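Local atomic coordinates of ALBA-Domain Protein (Trypanosoma brucei, PDB entry 7DL8), a protein that probably binds RNA through its Alba domain, a compact fold in which helices pack against a mixed beta-sheet. Residues A[25-28]-A[29-32]. Numbering follows the deposited sequence.
Sequences FVDI and TKHL
Lys30 lays its side chain alongside Val26, one helical turn earlier, with CE 3.6 Å from Val26 CG1. A bend at chi3 (-80°) swings the ammonium end back toward the preceding turn, where Lys30 NZ lies 3.9 Å from Asp27 OD1, a long salt bridge. Stronger partners for this amine are Gln62 and Gln105, whose side-chain oxygens accept hydrogen bonds from it, tying helix 22-34 to the loop just after helix 49-61 and to the C-terminal helix 98-123. Both segments belong to helix 22-34, the crossover of the beta-alpha-beta unit that links the parallel strands 13-16 and 39-45 in the Alba fold. Within it, Thr29 turns its hydroxyl back onto the helix: with OG1 beside its own backbone N (chi1 -53°), Thr29 OG1 donates to Phe25 O at 2.6 Å. Thr29 N also donates to Phe25 O, at 3.0 Å, and the two donors arrive from opposite faces of its plane, so the carbonyl oxygen of buried Phe25 is gripped twice by one residue. On the sheet-facing side, Ile28 CG2 and Leu32 CD1 touch at 3.8 Å, the two side chains pointing the same way, and both rest on Val14 of strand 13-16, while Leu32 also reaches Val40.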
ATOM      1  N   PHE A  25       4.376 -10.349  12.515  1.00 42.07           N
ATOM      2  CA  PHE A  25       3.834  -9.468  13.545  1.00 45.21           C
ATOM      3  C   PHE A  25       2.624 -10.084  14.236  1.00 45.79           C
ATOM      4  O   PHE A  25       2.392  -9.822  15.422  1.00 43.43           O
ATOM      5  CB  PHE A  25       3.456  -8.112  12.945  1.00 44.23           C
ATOM      6  CG  PHE A  25       4.602  -7.393  12.294  1.00 35.25           C
ATOM      7  CD1 PHE A  25       5.810  -7.245  12.955  1.00 35.80           C
ATOM      8  CD2 PHE A  25       4.466  -6.852  11.026  1.00 36.39           C
ATOM      9  CE1 PHE A  25       6.867  -6.582  12.358  1.00 33.29           C
ATOM     10  CE2 PHE A  25       5.518  -6.189  10.422  1.00 41.44           C
ATOM     11  CZ  PHE A  25       6.719  -6.052  11.091  1.00 39.71           C
ATOM     12  N   VAL A  26       1.847 -10.900  13.520  1.00 44.95           N
ATOM     13  CA  VAL A  26       0.763 -11.641  14.156  1.00 42.98           C
ATOM     14  C   VAL A  26       1.319 -12.643  15.162  1.00 43.43           C
ATOM     15  O   VAL A  26       0.809 -12.772  16.282  1.00 44.09           O
ATOM     16  CB  VAL A  26      -0.110 -12.331  13.088  1.00 44.61           C
ATOM     17  CG1 VAL A  26      -0.953 -13.432  13.712  1.00 40.50           C
ATOM     18  CG2 VAL A  26      -0.998 -11.312  12.389  1.00 39.94           C
ATOM     19  N   ASP A  27       2.382 -13.356  14.784  1.00 44.37           N
ATOM     20  CA  ASP A  27       2.979 -14.334  15.688  1.00 38.15           C
ATOM     21  C   ASP A  27       3.622 -13.661  16.893  1.00 37.42           C
ATOM     22  O   ASP A  27       3.490 -14.144  18.024  1.00 40.49           O
ATOM     23  CB  ASP A  27       3.997 -15.190  14.936  1.00 44.73           C
ATOM     24  CG  ASP A  27       3.351 -16.074  13.889  1.00 55.50           C
ATOM     25  OD1 ASP A  27       2.115 -16.249  13.939  1.00 57.12           O
ATOM     26  OD2 ASP A  27       4.079 -16.597  13.019  1.00 59.91           O
ATOM     27  N   ILE A  28       4.339 -12.556  16.668  1.00 39.23           N
ATOM     28  CA  ILE A  28       4.959 -11.832  17.775  1.00 35.97           C
ATOM     29  C   ILE A  28       3.895 -11.358  18.759  1.00 43.22           C
ATOM     30  O   ILE A  28       4.049 -11.490  19.979  1.00 45.53           O
ATOM     31  CB  ILE A  28       5.802 -10.658  17.246  1.00 45.21           C
ATOM     32  CG1 ILE A  28       7.078 -11.172  16.579  1.00 45.73           C
ATOM     33  CG2 ILE A  28       6.149  -9.696  18.370  1.00 39.75           C
ATOM     34  CD1 ILE A  28       7.814 -10.117  15.784  1.00 36.30           C
ATOM     35  N   THR A  29       2.799 -10.798  18.239  1.00 42.24           N
ATOM     36  CA  THR A  29       1.720 -10.337  19.107  1.00 41.47           C
ATOM     37  C   THR A  29       1.125 -11.491  19.906  1.00 41.47           C
ATOM     38  O   THR A  29       0.864 -11.354  21.107  1.00 41.46           O
ATOM     39  CB  THR A  29       0.635  -9.647  18.277  1.00 43.76           C
ATOM     40  OG1 THR A  29       1.226  -8.618  17.472  1.00 37.43           O
ATOM     41  CG2 THR A  29      -0.424  -9.034  19.182  1.00 39.77           C
ATOM     42  N   LYS A  30       0.909 -12.638  19.256  1.00 41.44           N
ATOM     43  CA  LYS A  30       0.392 -13.804  19.964  1.00 42.94           C
ATOM     44  C   LYS A  30       1.374 -14.284  21.024  1.00 39.26           C
ATOM     45  O   LYS A  30       0.975 -14.619  22.146  1.00 39.62           O
ATOM     46  CB  LYS A  30       0.085 -14.928  18.972  1.00 47.08           C
ATOM     47  CG  LYS A  30      -1.230 -14.763  18.230  1.00 42.34           C
ATOM     48  CD  LYS A  30      -1.597 -16.026  17.467  1.00 45.97           C
ATOM     49  CE  LYS A  30      -0.833 -16.130  16.159  1.00 49.50           C
ATOM     50  NZ  LYS A  30      -1.397 -17.185  15.272  1.00 46.99           N
ATOM     51  N   HIS A  31       2.664 -14.326  20.684  1.00 39.54           N
ATOM     52  CA  HIS A  31       3.671 -14.789  21.634  1.00 38.36           C
ATOM     53  C   HIS A  31       3.786 -13.843  22.823  1.00 44.50           C
ATOM     54  O   HIS A  31       3.959 -14.291  23.963  1.00 47.71           O
ATOM     55  CB  HIS A  31       5.020 -14.939  20.933  1.00 44.02           C
ATOM     56  CG  HIS A  31       6.171 -15.134  21.870  1.00 49.46           C
ATOM     57  ND1 HIS A  31       6.396 -16.318  22.538  1.00 50.79           N
ATOM     58  CD2 HIS A  31       7.165 -14.295  22.248  1.00 49.59           C
ATOM     59  CE1 HIS A  31       7.477 -16.201  23.287  1.00 49.73           C
ATOM     60  NE2 HIS A  31       7.963 -14.982  23.129  1.00 52.04           N
ATOM     61  N   LEU A  32       3.694 -12.533  22.579  1.00 42.65           N
ATOM     62  CA  LEU A  32       3.817 -11.573  23.671  1.00 42.99           C
ATOM     63  C   LEU A  32       2.629 -11.659  24.619  1.00 46.09           C
ATOM     64  O   LEU A  32       2.796 -11.573  25.841  1.00 49.54           O
ATOM     65  CB  LEU A  32       3.955 -10.156  23.114  1.00 45.57           C
ATOM     66  CG  LEU A  32       5.298  -9.787  22.480  1.00 47.40           C
ATOM     67  CD1 LEU A  32       5.217  -8.424  21.809  1.00 46.70           C
ATOM     68  CD2 LEU A  32       6.408  -9.812  23.518  1.00 47.14           C
TER